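Local coordinates for protein polyketide synthase type I (PDB 5KKU) that forms the N-terminal dehydratase domain of a difficidin assembly-line polyketide synthase and probably removes water from carrier-bound polyketide intermediates by acid-base catalysis, at residues P121-L126 with T264-A269; E173-T178 with I237-A242; F227-P232 with V272-E277. All coordinates share one frame; numbering follows the deposited sequence.

Contact 1 (P121-L126 with T264-A269); sequences PRAKEL and TIYDRA
Residues P121-L126 belong to the loop running from strand 107-116 to helix 128-133, and they pass over residues 264-266 of strand 258-266, where Y266 is the chief point of contact. About 260 Å² of surface is buried between the two segments.

A single hydrogen bond joins them. Y266 OH donates to K124 O over 2.7 Å, approaching from above the carbonyl plane with a C=O...donor angle of 150°. K124 contributes only its backbone oxygen to this bond; its CB points away from the strand. The carbonyl oxygen lies at the edge of the tyrosine ring, near its plane, so the bond fixes where the outer end of the ring sits.

The other contacts are van der Waals. L126 CB stands over one face, 4.2 Å from the centroid of the Y266 ring, in a CH-pi contact 17° off the ring normal. With CG anti to the backbone N (chi1 168°), the leucine branch crosses the tyrosine side chain at about a right angle, and L126 CD2 rests 4.0 Å from Y266 CE2. T264 CG2, from the tyrosine's own strand, lies over the opposite face near its rim. E125 adds its backbone, CA lying 3.7 Å from Y266 CE1, while its carboxylate is directed off the contact. Earlier in the loop, the methyl group of A123 faces T264, with CB 3.7 Å from T264 OG1.

Neighbouring strands complete the packing around the ring, V272 and Y240 both touching Y266. The arrangement is that of an interdomain linker in the double-hotdog fold of polyketide synthase dehydratases: the chain leaving the N-terminal hotdog is laid along the sheet of the C-terminal one.

Contact 2 (E173-T178 with I237-A242); sequences ELMELT and IYTYSA
Strands 172-178 and 236-248 are antiparallel neighbours in the sheet of the C-terminal hotdog fold; the axes of the short segments approach to 4.5 Å, with N-to-C directions 163° apart.

Six backbone hydrogen bonds join them, two at each of the hydrogen-bonded pairs E173 with S241, M175 with T239 and L177 with I237. The straightest runs from L177 N to I237 O, 3.0 Å long with an angle of 173° at the hydrogen. Between these pairs, CA-H...O contacts add to the seam, as from Y240 CA to E173 O at 3.3 Å.

Apolar packing differs on the two faces. Helix 128-133 packs on L174, E176 and Y238 of one face, while Y240 on the same face meets L126; here L174, CG anti to its backbone N, pushes CD1 across the strand to within 3.7 Å of Y238 CB and 4.0 Å of Y240 CB. On the other face, M175 bends at chi3 (-57°) to bring CE 3.7 Å from T239 CG2, and F196 of helix 194-200 packs on both L177 and I237.

On this second face S206 and G204 bind the E173 carboxylate, and S200 binds T239 OG1. Across the first face, E176 and Y238 run side by side, and Y238 OH donates to the anti lone pair of E176 OE2 at 3.2 Å.

Contact 3 (F227-P232 with V272-E277); sequences FCMYQP and VLAECE
One carbonyl, L273 O, receives two successive backbone N-H groups where strand 219-229 gives way to a turn. Y230 N reaches it at 2.6 Å with an angle of 167° at the hydrogen, from above the carbonyl plane; Q231 N, 3.3 Å from L273 O, comes in along a lone pair. The double grip coincides with a classic beta bulge, in which L273 and A274 both face I265 on the adjoining strand.

Beyond the bulge the pairing is regular and antiparallel, with C228 N 3.0 Å from E275 O and the reciprocal bond running from E275 N to C228 O. Above this pair the Y230 ring crosses the E275 side chain obliquely, and Y230 OH donates to E275 OE1 at 2.9 Å from above the carboxylate plane. R226 forms a salt bridge with the same oxygen and a hydrogen bond with the hydroxyl, so the buried carboxylate probably stays ionised. V272 CG1 lies 3.8 Å from Y230 CD2, and C228 SG sits over one face of the ring, toward its rim.

On the reverse face, F227 CD2 packs 3.6 Å from C276 CB, placing C276 SG in plane at the ring edge, while M229 SD meets A274 CB at 3.8 Å. The opposite edge of strand 219-229 pairs with strand 55-62, through F227 and L57, the junction of the two hotdogs in the dehydratase double-hotdog fold.

The contacts lie along one run of antiparallel strands in the order 172-178, 236-248, 258-266, 272-283 and 219-229, contact 1 using the middle one. Contact 1 is centred about 10 Å from contact 2 and about 9 Å from contact 3, and backbone hydrogen bonds between Y266 N and Y238 O and between L273 N and I265 O bridge them. Contacts 2 and 3, about 13 Å apart between centres, meet where I237 CG2 approaches L273 CD1 at 3.7 Å. The predicted proton donor D198 lies nearby, its side chain about 9 Å from that of L177 and about 11 Å from that of F227, whereas contact 1 remains at the surface.

Contact 1 (P121-L126 with T264-A269)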
ATOM      1  N   PRO A 121     -15.336   8.495 -10.689  1.00 40.92           N
ATOM      2  CA  PRO A 121     -14.179   7.791 -11.243  1.00 38.03           C
ATOM      3  C   PRO A 121     -13.951   8.005 -12.710  1.00 35.56           C
ATOM      4  O   PRO A 121     -14.855   8.094 -13.472  1.00 37.67           O
ATOM      5  CB  PRO A 121     -14.524   6.338 -11.003  1.00 34.09           C
ATOM      6  CG  PRO A 121     -15.227   6.359  -9.739  1.00 36.87           C
ATOM      7  CD  PRO A 121     -16.191   7.423  -9.981  1.00 31.16           C
ATOM      8  N   ARG A 122     -12.692   8.038 -13.071  1.00 35.49           N
ATOM      9  CA  ARG A 122     -12.293   8.263 -14.431  1.00 37.39           C
ATOM     10  C   ARG A 122     -11.924   6.976 -15.157  1.00 42.13           C
ATOM     11  O   ARG A 122     -11.708   6.981 -16.331  1.00 45.25           O
ATOM     12  CB  ARG A 122     -11.120   9.210 -14.463  1.00 40.43           C
ATOM     13  CG  ARG A 122     -11.510  10.677 -14.578  1.00 47.26           C
ATOM     14  CD  ARG A 122     -10.286  11.569 -14.555  1.00 51.93           C
ATOM     15  NE  ARG A 122     -10.657  12.967 -14.641  1.00 60.34           N
ATOM     16  CZ  ARG A 122     -11.706  13.408 -15.319  1.00 62.10           C
ATOM     17  NH1 ARG A 122     -12.455  12.565 -15.976  1.00 60.86           N
ATOM     18  NH2 ARG A 122     -12.019  14.690 -15.329  1.00 61.64           N
ATOM     19  N   ALA A 123     -11.862   5.876 -14.412  1.00 32.85           N
ATOM     20  CA  ALA A 123     -11.519   4.581 -14.986  1.00 39.91           C
ATOM     21  C   ALA A 123     -12.772   3.797 -15.363  1.00 34.62           C
ATOM     22  O   ALA A 123     -13.579   3.447 -14.503  1.00 30.16           O
ATOM     23  CB  ALA A 123     -10.662   3.781 -14.017  1.00 25.56           C
ATOM     24  N   LYS A 124     -12.926   3.525 -16.655  1.00 33.55           N
ATOM     25  CA  LYS A 124     -14.080   2.782 -17.150  1.00 33.73           C
ATOM     26  C   LYS A 124     -14.086   1.354 -16.617  1.00 37.50           C
ATOM     27  O   LYS A 124     -13.031   0.746 -16.432  1.00 37.54           O
ATOM     28  CB  LYS A 124     -14.096   2.774 -18.679  1.00 45.30           C
ATOM     29  CG  LYS A 124     -13.992   4.153 -19.309  1.00 47.88           C
ATOM     30  CD  LYS A 124     -12.893   4.200 -20.358  1.00 53.26           C
ATOM     31  CE  LYS A 124     -11.615   4.797 -19.792  1.00 55.53           C
ATOM     32  NZ  LYS A 124     -10.812   5.485 -20.840  1.00 56.04           N
ATOM     33  N   GLU A 125     -15.280   0.824 -16.372  1.00 41.21           N
ATOM     34  CA  GLU A 125     -15.425  -0.534 -15.861  1.00 42.59           C
ATOM     35  C   GLU A 125     -14.695  -1.537 -16.747  1.00 33.11           C
ATOM     36  O   GLU A 125     -14.112  -1.170 -17.767  1.00 34.82           O
ATOM     37  CB  GLU A 125     -16.904  -0.910 -15.751  1.00 37.91           C
ATOM     38  CG  GLU A 125     -17.624  -0.996 -17.088  1.00 49.27           C
ATOM     39  CD  GLU A 125     -19.112  -1.243 -16.934  1.00 63.60           C
ATOM     40  OE1 GLU A 125     -19.798  -0.390 -16.332  1.00 66.90           O
ATOM     41  OE2 GLU A 125     -19.594  -2.290 -17.413  1.00 66.39           O
ATOM     42  N   LEU A 126     -14.729  -2.806 -16.350  1.00 29.54           N
ATOM     43  CA  LEU A 126     -14.086  -3.839 -17.089  1.00 28.21           C
ATOM     44  C   LEU A 126     -14.811  -5.140 -16.883  1.00 31.30           C
ATOM     45  O   LEU A 126     -15.262  -5.435 -15.804  1.00 24.30           O
ATOM     46  CB  LEU A 126     -12.656  -3.907 -16.526  1.00 26.38           C
ATOM     47  CG  LEU A 126     -11.734  -5.066 -16.868  1.00 30.15           C
ATOM     48  CD1 LEU A 126     -11.100  -4.895 -18.226  1.00 19.50           C
ATOM     49  CD2 LEU A 126     -10.693  -5.280 -15.791  1.00 27.39           C
ATOM     50  N   THR A 264      -6.019   0.170 -11.180  1.00 21.18           N
ATOM     51  CA  THR A 264      -7.385   0.363 -10.754  1.00 22.22           C
ATOM     52  C   THR A 264      -7.880  -0.880 -10.080  1.00 19.45           C
ATOM     53  O   THR A 264      -7.640  -1.938 -10.554  1.00 18.78           O
ATOM     54  CB  THR A 264      -8.330   0.688 -11.929  1.00 27.32           C
ATOM     55  OG1 THR A 264      -7.812   1.770 -12.683  1.00 18.76           O
ATOM     56  CG2 THR A 264      -9.738   0.975 -11.444  1.00 20.85           C
ATOM     57  N   ILE A 265      -8.593  -0.749  -8.984  1.00 25.30           N
ATOM     58  CA  ILE A 265      -9.111  -1.886  -8.264  1.00 20.36           C
ATOM     59  C   ILE A 265     -10.575  -2.033  -8.543  1.00 23.66           C
ATOM     60  O   ILE A 265     -11.312  -1.159  -8.264  1.00 24.95           O
ATOM     61  CB  ILE A 265      -8.848  -1.791  -6.750  1.00 21.91           C
ATOM     62  CG1 ILE A 265      -7.381  -1.565  -6.437  1.00 21.85           C
ATOM     63  CG2 ILE A 265      -9.237  -3.069  -6.091  1.00 19.22           C
ATOM     64  CD1 ILE A 265      -7.028  -1.597  -4.982  1.00 18.49           C
ATOM     65  N   TYR A 266     -10.950  -3.150  -9.112  1.00 24.26           N
ATOM     66  CA  TYR A 266     -12.325  -3.473  -9.433  1.00 25.21           C
ATOM     67  C   TYR A 266     -12.969  -4.470  -8.488  1.00 22.35           C
ATOM     68  O   TYR A 266     -12.284  -5.252  -7.920  1.00 21.24           O
ATOM     69  CB  TYR A 266     -12.391  -4.021 -10.841  1.00 21.69           C
ATOM     70  CG  TYR A 266     -12.131  -3.010 -11.893  1.00 25.85           C
ATOM     71  CD1 TYR A 266     -13.094  -2.101 -12.284  1.00 22.11           C
ATOM     72  CD2 TYR A 266     -10.895  -2.953 -12.502  1.00 25.11           C
ATOM     73  CE1 TYR A 266     -12.817  -1.182 -13.248  1.00 27.40           C
ATOM     74  CE2 TYR A 266     -10.625  -2.041 -13.463  1.00 21.54           C
ATOM     75  CZ  TYR A 266     -11.571  -1.154 -13.823  1.00 26.75           C
ATOM     76  OH  TYR A 266     -11.222  -0.288 -14.761  1.00 25.41           O
ATOM     77  N   ASP A 267     -14.213  -4.271  -8.278  1.00 20.86           N
ATOM     78  CA  ASP A 267     -14.862  -5.388  -8.046  1.00 25.69           C
ATOM     79  C   ASP A 267     -15.041  -6.083  -9.384  1.00 25.44           C
ATOM     80  O   ASP A 267     -14.685  -5.812 -10.467  1.00 30.39           O
ATOM     81  CB  ASP A 267     -16.115  -5.254  -7.180  1.00 22.45           C
ATOM     82  CG  ASP A 267     -17.275  -4.573  -7.867  1.00 32.00           C
ATOM     83  OD1 ASP A 267     -17.320  -4.540  -9.079  1.00 33.27           O
ATOM     84  OD2 ASP A 267     -18.173  -4.092  -7.179  1.00 25.65           O
ATOM     85  N   ARG A 268     -15.692  -7.164  -9.028  1.00 22.87           N
ATOM     86  CA  ARG A 268     -16.093  -8.301  -9.779  1.00 29.65           C
ATOM     87  C   ARG A 268     -17.187  -8.047 -10.771  1.00 26.59           C
ATOM     88  O   ARG A 268     -17.119  -8.538 -11.859  1.00 27.50           O
ATOM     89  CB  ARG A 268     -16.544  -9.363  -8.802  1.00 26.08           C
ATOM     90  CG  ARG A 268     -17.072 -10.621  -9.396  1.00 24.39           C
ATOM     91  CD  ARG A 268     -16.078 -11.298 -10.285  1.00 33.45           C
ATOM     92  NE  ARG A 268     -16.795 -12.136 -11.186  1.00 36.43           N
ATOM     93  CZ  ARG A 268     -16.378 -13.287 -11.668  1.00 45.36           C
ATOM     94  NH1 ARG A 268     -17.142 -13.938 -12.508  1.00 46.67           N
ATOM     95  NH2 ARG A 268     -15.207 -13.774 -11.332  1.00 40.00           N
ATOM     96  N   ALA A 269     -18.181  -7.290 -10.363  1.00 27.03           N
ATOM     97  CA  ALA A 269     -19.131  -6.801 -11.315  1.00 25.24           C
ATOM     98  C   ALA A 269     -18.582  -5.721 -12.197  1.00 25.49           C
ATOM     99  O   ALA A 269     -19.266  -5.221 -13.010  1.00 24.74           O
ATOM    100  CB  ALA A 269     -20.369  -6.319 -10.605  1.00 23.90           C
TER

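Contact 2 (E173-T178 with I237-A242)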
ATOM      1  N   GLU A 173      -2.860  -6.459 -17.244  1.00 22.07           N
ATOM      2  CA  GLU A 173      -2.814  -7.380 -16.152  1.00 24.22           C
ATOM      3  C   GLU A 173      -4.001  -7.265 -15.201  1.00 25.97           C
ATOM      4  O   GLU A 173      -4.527  -6.214 -14.978  1.00 19.23           O
ATOM      5  CB  GLU A 173      -1.515  -7.174 -15.399  1.00 24.49           C
ATOM      6  CG  GLU A 173      -1.310  -8.018 -14.187  1.00 26.01           C
ATOM      7  CD  GLU A 173      -0.060  -7.667 -13.435  1.00 30.77           C
ATOM      8  OE1 GLU A 173      -0.151  -7.249 -12.293  1.00 30.67           O
ATOM      9  OE2 GLU A 173       1.008  -7.801 -13.980  1.00 29.15           O
ATOM     10  N   LEU A 174      -4.399  -8.405 -14.648  1.00 25.12           N
ATOM     11  CA  LEU A 174      -5.512  -8.473 -13.711  1.00 22.45           C
ATOM     12  C   LEU A 174      -5.151  -9.419 -12.572  1.00 21.54           C
ATOM     13  O   LEU A 174      -4.822 -10.582 -12.804  1.00 18.95           O
ATOM     14  CB  LEU A 174      -6.782  -8.952 -14.415  1.00 16.09           C
ATOM     15  CG  LEU A 174      -8.094  -8.758 -13.655  1.00 21.37           C
ATOM     16  CD1 LEU A 174      -8.104  -7.418 -12.934  1.00 21.68           C
ATOM     17  CD2 LEU A 174      -9.283  -8.873 -14.596  1.00 17.07           C
ATOM     18  N   MET A 175      -5.211  -8.918 -11.343  1.00 20.05           N
ATOM     19  CA  MET A 175      -4.872  -9.729 -10.179  1.00 25.20           C
ATOM     20  C   MET A 175      -6.071 -10.043  -9.288  1.00 21.74           C
ATOM     21  O   MET A 175      -6.613  -9.160  -8.622  1.00 26.12           O
ATOM     22  CB  MET A 175      -3.777  -9.046  -9.356  1.00 23.46           C
ATOM     23  CG  MET A 175      -2.396  -9.107  -9.988  1.00 29.62           C
ATOM     24  SD  MET A 175      -1.116  -8.394  -8.938  1.00 33.14           S
ATOM     25  CE  MET A 175      -1.763  -6.742  -8.692  1.00 21.26           C
ATOM     26  N   GLU A 176      -6.473 -11.310  -9.278  1.00 28.85           N
ATOM     27  CA  GLU A 176      -7.570 -11.752  -8.472  1.00 29.73           C
ATOM     28  C   GLU A 176      -7.039 -11.995  -7.096  1.00 25.16           C
ATOM     29  O   GLU A 176      -6.235 -12.840  -6.895  1.00 25.38           O
ATOM     30  CB  GLU A 176      -8.199 -13.001  -9.063  1.00 28.91           C
ATOM     31  CG  GLU A 176      -9.501 -13.371  -8.401  1.00 26.98           C
ATOM     32  CD  GLU A 176     -10.097 -14.616  -8.963  1.00 29.82           C
ATOM     33  OE1 GLU A 176      -9.371 -15.565  -9.149  1.00 34.34           O
ATOM     34  OE2 GLU A 176     -11.288 -14.655  -9.217  1.00 34.13           O
ATOM     35  N   LEU A 177      -7.470 -11.203  -6.148  1.00 25.77           N
ATOM     36  CA  LEU A 177      -6.957 -11.282  -4.817  1.00 20.59           C
ATOM     37  C   LEU A 177      -8.014 -11.563  -3.778  1.00 23.57           C
ATOM     38  O   LEU A 177      -9.049 -10.965  -3.780  1.00 26.32           O
ATOM     39  CB  LEU A 177      -6.243  -9.982  -4.506  1.00 24.37           C
ATOM     40  CG  LEU A 177      -5.086  -9.659  -5.426  1.00 24.77           C
ATOM     41  CD1 LEU A 177      -4.765  -8.203  -5.466  1.00 22.80           C
ATOM     42  CD2 LEU A 177      -3.904 -10.421  -4.944  1.00 24.72           C
ATOM     43  N   THR A 178      -7.724 -12.467  -2.860  1.00 28.95           N
ATOM     44  CA  THR A 178      -8.580 -12.776  -1.738  1.00 19.65           C
ATOM     45  C   THR A 178      -7.786 -12.882  -0.450  1.00 25.09           C
ATOM     46  O   THR A 178      -6.715 -13.383  -0.422  1.00 24.44           O
ATOM     47  CB  THR A 178      -9.384 -14.049  -1.944  1.00 23.72           C
ATOM     48  OG1 THR A 178     -10.199 -13.908  -3.088  1.00 31.86           O
ATOM     49  CG2 THR A 178     -10.286 -14.271  -0.855  1.00 20.72           C
ATOM     50  N   ILE A 237     -11.054  -8.816  -4.665  1.00 22.24           N
ATOM     51  CA  ILE A 237     -10.871  -7.707  -5.570  1.00 16.72           C
ATOM     52  C   ILE A 237     -10.099  -8.029  -6.827  1.00 24.10           C
ATOM     53  O   ILE A 237      -9.451  -9.044  -6.938  1.00 21.81           O
ATOM     54  CB  ILE A 237     -10.217  -6.507  -4.921  1.00 21.14           C
ATOM     55  CG1 ILE A 237      -8.803  -6.847  -4.502  1.00 21.92           C
ATOM     56  CG2 ILE A 237     -11.033  -5.995  -3.764  1.00 24.15           C
ATOM     57  CD1 ILE A 237      -7.951  -5.684  -4.143  1.00 16.83           C
ATOM     58  N   TYR A 238     -10.152  -7.136  -7.780  1.00 29.09           N
ATOM     59  CA  TYR A 238      -9.500  -7.324  -9.047  1.00 27.67           C
ATOM     60  C   TYR A 238      -8.713  -6.118  -9.418  1.00 23.68           C
ATOM     61  O   TYR A 238      -9.265  -5.166  -9.853  1.00 20.73           O
ATOM     62  CB  TYR A 238     -10.523  -7.663 -10.119  1.00 25.04           C
ATOM     63  CG  TYR A 238     -11.324  -8.882  -9.802  1.00 19.73           C
ATOM     64  CD1 TYR A 238     -12.384  -8.837  -8.954  1.00 23.06           C
ATOM     65  CD2 TYR A 238     -11.004 -10.058 -10.347  1.00 23.98           C
ATOM     66  CE1 TYR A 238     -13.072  -9.948  -8.651  1.00 24.85           C
ATOM     67  CE2 TYR A 238     -11.687 -11.174 -10.051  1.00 28.97           C
ATOM     68  CZ  TYR A 238     -12.731 -11.110  -9.231  1.00 27.25           C
ATOM     69  OH  TYR A 238     -13.370 -12.224  -8.971  1.00 25.77           O
ATOM     70  N   THR A 239      -7.426  -6.197  -9.216  1.00 23.38           N
ATOM     71  CA  THR A 239      -6.521  -5.147  -9.496  1.00 21.57           C
ATOM     72  C   THR A 239      -6.081  -5.125 -10.958  1.00 23.72           C
ATOM     73  O   THR A 239      -5.356  -5.952 -11.401  1.00 22.31           O
ATOM     74  CB  THR A 239      -5.326  -5.191  -8.516  1.00 26.43           C
ATOM     75  OG1 THR A 239      -5.799  -5.014  -7.181  1.00 18.85           O
ATOM     76  CG2 THR A 239      -4.352  -4.120  -8.843  1.00 14.09           C
ATOM     77  N   TYR A 240      -6.528  -4.152 -11.704  1.00 19.87           N
ATOM     78  CA  TYR A 240      -6.202  -4.037 -13.062  1.00 16.01           C
ATOM     79  C   TYR A 240      -5.066  -3.050 -13.288  1.00 23.00           C
ATOM     80  O   TYR A 240      -5.025  -2.019 -12.678  1.00 21.35           O
ATOM     81  CB  TYR A 240      -7.427  -3.593 -13.807  1.00 23.70           C
ATOM     82  CG  TYR A 240      -7.178  -3.191 -15.209  1.00 23.32           C
ATOM     83  CD1 TYR A 240      -7.215  -4.106 -16.209  1.00 24.77           C
ATOM     84  CD2 TYR A 240      -6.936  -1.906 -15.535  1.00 24.94           C
ATOM     85  CE1 TYR A 240      -6.974  -3.766 -17.482  1.00 26.65           C
ATOM     86  CE2 TYR A 240      -6.697  -1.549 -16.824  1.00 27.41           C
ATOM     87  CZ  TYR A 240      -6.731  -2.494 -17.794  1.00 26.13           C
ATOM     88  OH  TYR A 240      -6.490  -2.190 -19.047  1.00 27.16           O
ATOM     89  N   SER A 241      -4.171  -3.365 -14.190  1.00 13.39           N
ATOM     90  CA  SER A 241      -3.038  -2.544 -14.515  1.00 19.95           C
ATOM     91  C   SER A 241      -2.680  -2.645 -16.022  1.00 27.99           C
ATOM     92  O   SER A 241      -2.788  -3.669 -16.612  1.00 29.44           O
ATOM     93  CB  SER A 241      -1.906  -2.949 -13.598  1.00 28.82           C
ATOM     94  OG  SER A 241      -0.689  -2.410 -13.916  1.00 32.03           O
ATOM     95  N   ALA A 242      -2.329  -1.526 -16.626  1.00 27.29           N
ATOM     96  CA  ALA A 242      -1.992  -1.491 -18.033  1.00 27.49           C
ATOM     97  C   ALA A 242      -0.579  -1.067 -18.358  1.00 29.42           C
ATOM     98  O   ALA A 242      -0.023  -0.198 -17.782  1.00 28.62           O
ATOM     99  CB  ALA A 242      -2.962  -0.639 -18.782  1.00 25.54           C
TER

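Contact 3 (F227-P232 with V272-E277)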
ATOM      1  N   PHE A 227      -4.395   8.647  -4.987  1.00 13.98           N
ATOM      2  CA  PHE A 227      -5.108   7.461  -4.602  1.00 23.37           C
ATOM      3  C   PHE A 227      -6.479   7.831  -4.099  1.00 27.31           C
ATOM      4  O   PHE A 227      -6.626   8.750  -3.363  1.00 24.93           O
ATOM      5  CB  PHE A 227      -4.358   6.654  -3.549  1.00 20.31           C
ATOM      6  CG  PHE A 227      -4.917   5.307  -3.320  1.00 21.71           C
ATOM      7  CD1 PHE A 227      -5.910   5.124  -2.436  1.00 20.26           C
ATOM      8  CD2 PHE A 227      -4.426   4.200  -3.999  1.00 21.93           C
ATOM      9  CE1 PHE A 227      -6.449   3.884  -2.231  1.00 23.01           C
ATOM     10  CE2 PHE A 227      -4.951   2.953  -3.780  1.00 17.20           C
ATOM     11  CZ  PHE A 227      -5.972   2.802  -2.898  1.00 20.46           C
ATOM     12  N   CYS A 228      -7.493   7.120  -4.507  1.00 23.93           N
ATOM     13  CA  CYS A 228      -8.833   7.477  -4.160  1.00 24.00           C
ATOM     14  C   CYS A 228      -9.707   6.251  -3.959  1.00 27.98           C
ATOM     15  O   CYS A 228      -9.813   5.465  -4.841  1.00 28.68           O
ATOM     16  CB  CYS A 228      -9.392   8.387  -5.243  1.00 28.09           C
ATOM     17  SG  CYS A 228     -11.042   8.987  -5.009  1.00 35.95           S
ATOM     18  N   MET A 229     -10.345   5.917  -2.924  1.00 27.76           N
ATOM     19  CA  MET A 229     -11.310   4.892  -2.521  1.00 29.87           C
ATOM     20  C   MET A 229     -12.716   5.280  -2.943  1.00 30.54           C
ATOM     21  O   MET A 229     -13.211   6.340  -2.564  1.00 36.56           O
ATOM     22  CB  MET A 229     -11.274   4.656  -1.007  1.00 30.57           C
ATOM     23  CG  MET A 229      -9.980   4.057  -0.483  1.00 34.57           C
ATOM     24  SD  MET A 229      -9.612   2.445  -1.210  1.00 35.87           S
ATOM     25  CE  MET A 229     -10.935   1.446  -0.528  1.00 25.47           C
ATOM     26  N   TYR A 230     -13.380   4.548  -3.784  1.00 30.58           N
ATOM     27  CA  TYR A 230     -14.702   5.016  -4.059  1.00 27.60           C
ATOM     28  C   TYR A 230     -15.714   4.172  -3.321  1.00 28.68           C
ATOM     29  O   TYR A 230     -16.754   4.625  -2.969  1.00 35.83           O
ATOM     30  CB  TYR A 230     -14.977   5.068  -5.524  1.00 24.56           C
ATOM     31  CG  TYR A 230     -14.170   6.037  -6.262  1.00 27.74           C
ATOM     32  CD1 TYR A 230     -14.556   7.352  -6.390  1.00 33.66           C
ATOM     33  CD2 TYR A 230     -13.019   5.649  -6.869  1.00 29.82           C
ATOM     34  CE1 TYR A 230     -13.809   8.239  -7.110  1.00 29.55           C
ATOM     35  CE2 TYR A 230     -12.279   6.523  -7.587  1.00 31.16           C
ATOM     36  CZ  TYR A 230     -12.675   7.800  -7.707  1.00 32.10           C
ATOM     37  OH  TYR A 230     -11.882   8.603  -8.407  1.00 33.83           O
ATOM     38  N   GLN A 231     -15.340   2.949  -3.024  1.00 26.60           N
ATOM     39  CA  GLN A 231     -16.211   2.002  -2.388  1.00 29.42           C
ATOM     40  C   GLN A 231     -15.392   1.079  -1.504  1.00 33.02           C
ATOM     41  O   GLN A 231     -14.220   0.917  -1.718  1.00 27.26           O
ATOM     42  CB  GLN A 231     -16.930   1.193  -3.436  1.00 34.51           C
ATOM     43  CG  GLN A 231     -18.426   1.126  -3.282  1.00 52.78           C
ATOM     44  CD  GLN A 231     -19.159   2.356  -3.750  1.00 48.94           C
ATOM     45  OE1 GLN A 231     -18.681   3.078  -4.594  1.00 47.00           O
ATOM     46  NE2 GLN A 231     -20.329   2.578  -3.204  1.00 50.11           N
ATOM     47  N   PRO A 232     -15.997   0.467  -0.511  1.00 26.93           N
ATOM     48  CA  PRO A 232     -15.274  -0.462   0.349  1.00 28.29           C
ATOM     49  C   PRO A 232     -14.962  -1.772  -0.324  1.00 30.18           C
ATOM     50  O   PRO A 232     -15.708  -2.194  -1.144  1.00 32.19           O
ATOM     51  CB  PRO A 232     -16.227  -0.680   1.498  1.00 29.65           C
ATOM     52  CG  PRO A 232     -17.548  -0.372   0.941  1.00 34.49           C
ATOM     53  CD  PRO A 232     -17.358   0.693  -0.056  1.00 27.14           C
ATOM     54  N   VAL A 272     -15.597   0.338 -10.269  1.00 28.80           N
ATOM     55  CA  VAL A 272     -14.406   0.935  -9.700  1.00 22.64           C
ATOM     56  C   VAL A 272     -14.421   1.022  -8.164  1.00 24.86           C
ATOM     57  O   VAL A 272     -15.206   1.698  -7.605  1.00 27.23           O
ATOM     58  CB  VAL A 272     -14.088   2.282 -10.356  1.00 25.78           C
ATOM     59  CG1 VAL A 272     -12.972   2.994  -9.626  1.00 29.69           C
ATOM     60  CG2 VAL A 272     -13.687   2.092 -11.795  1.00 23.52           C
ATOM     61  N   LEU A 273     -13.510   0.352  -7.498  1.00 21.73           N
ATOM     62  CA  LEU A 273     -13.447   0.451  -6.057  1.00 25.29           C
ATOM     63  C   LEU A 273     -12.423   1.482  -5.664  1.00 26.75           C
ATOM     64  O   LEU A 273     -12.676   2.235  -4.779  1.00 23.19           O
ATOM     65  CB  LEU A 273     -13.192  -0.870  -5.328  1.00 20.19           C
ATOM     66  CG  LEU A 273     -13.807  -2.164  -5.797  1.00 21.95           C
ATOM     67  CD1 LEU A 273     -13.081  -3.374  -5.289  1.00 21.48           C
ATOM     68  CD2 LEU A 273     -15.284  -2.270  -5.541  1.00 27.80           C
ATOM     69  N   ALA A 274     -11.302   1.497  -6.344  1.00 18.80           N
ATOM     70  CA  ALA A 274     -10.263   2.426  -6.087  1.00 20.29           C
ATOM     71  C   ALA A 274      -9.417   2.788  -7.306  1.00 23.89           C
ATOM     72  O   ALA A 274      -9.303   2.038  -8.201  1.00 18.31           O
ATOM     73  CB  ALA A 274      -9.410   1.891  -4.974  1.00 21.85           C
ATOM     74  N   GLU A 275      -8.780   3.936  -7.286  1.00 24.00           N
ATOM     75  CA  GLU A 275      -7.902   4.362  -8.329  1.00 22.49           C
ATOM     76  C   GLU A 275      -6.569   4.798  -7.781  1.00 25.71           C
ATOM     77  O   GLU A 275      -6.504   5.535  -6.818  1.00 26.25           O
ATOM     78  CB  GLU A 275      -8.502   5.524  -9.097  1.00 22.58           C
ATOM     79  CG  GLU A 275      -9.678   5.236  -9.987  1.00 20.44           C
ATOM     80  CD  GLU A 275      -9.967   6.385 -10.904  1.00 34.30           C
ATOM     81  OE1 GLU A 275     -10.149   7.465 -10.432  1.00 33.13           O
ATOM     82  OE2 GLU A 275      -9.960   6.224 -12.096  1.00 37.69           O
ATOM     83  N   CYS A 276      -5.522   4.408  -8.443  1.00 19.58           N
ATOM     84  CA  CYS A 276      -4.219   4.806  -8.086  1.00 25.30           C
ATOM     85  C   CYS A 276      -3.487   5.354  -9.268  1.00 25.28           C
ATOM     86  O   CYS A 276      -3.233   4.680 -10.192  1.00 22.42           O
ATOM     87  CB  CYS A 276      -3.476   3.648  -7.476  1.00 23.88           C
ATOM     88  SG  CYS A 276      -1.846   3.989  -6.907  1.00 39.66           S
ATOM     89  N   GLU A 277      -3.088   6.588  -9.193  1.00 27.99           N
ATOM     90  CA  GLU A 277      -2.424   7.209 -10.297  1.00 25.74           C
ATOM     91  C   GLU A 277      -0.963   7.340 -10.028  1.00 23.46           C
ATOM     92  O   GLU A 277      -0.600   7.945  -9.068  1.00 22.97           O
ATOM     93  CB  GLU A 277      -3.001   8.572 -10.525  1.00 25.30           C
ATOM     94  CG  GLU A 277      -4.230   8.599 -11.340  1.00 25.57           C
ATOM     95  CD  GLU A 277      -4.736   9.982 -11.489  1.00 30.60           C
ATOM     96  OE1 GLU A 277      -3.914  10.892 -11.635  1.00 36.29           O
ATOM     97  OE2 GLU A 277      -5.936  10.152 -11.449  1.00 34.41           O
TER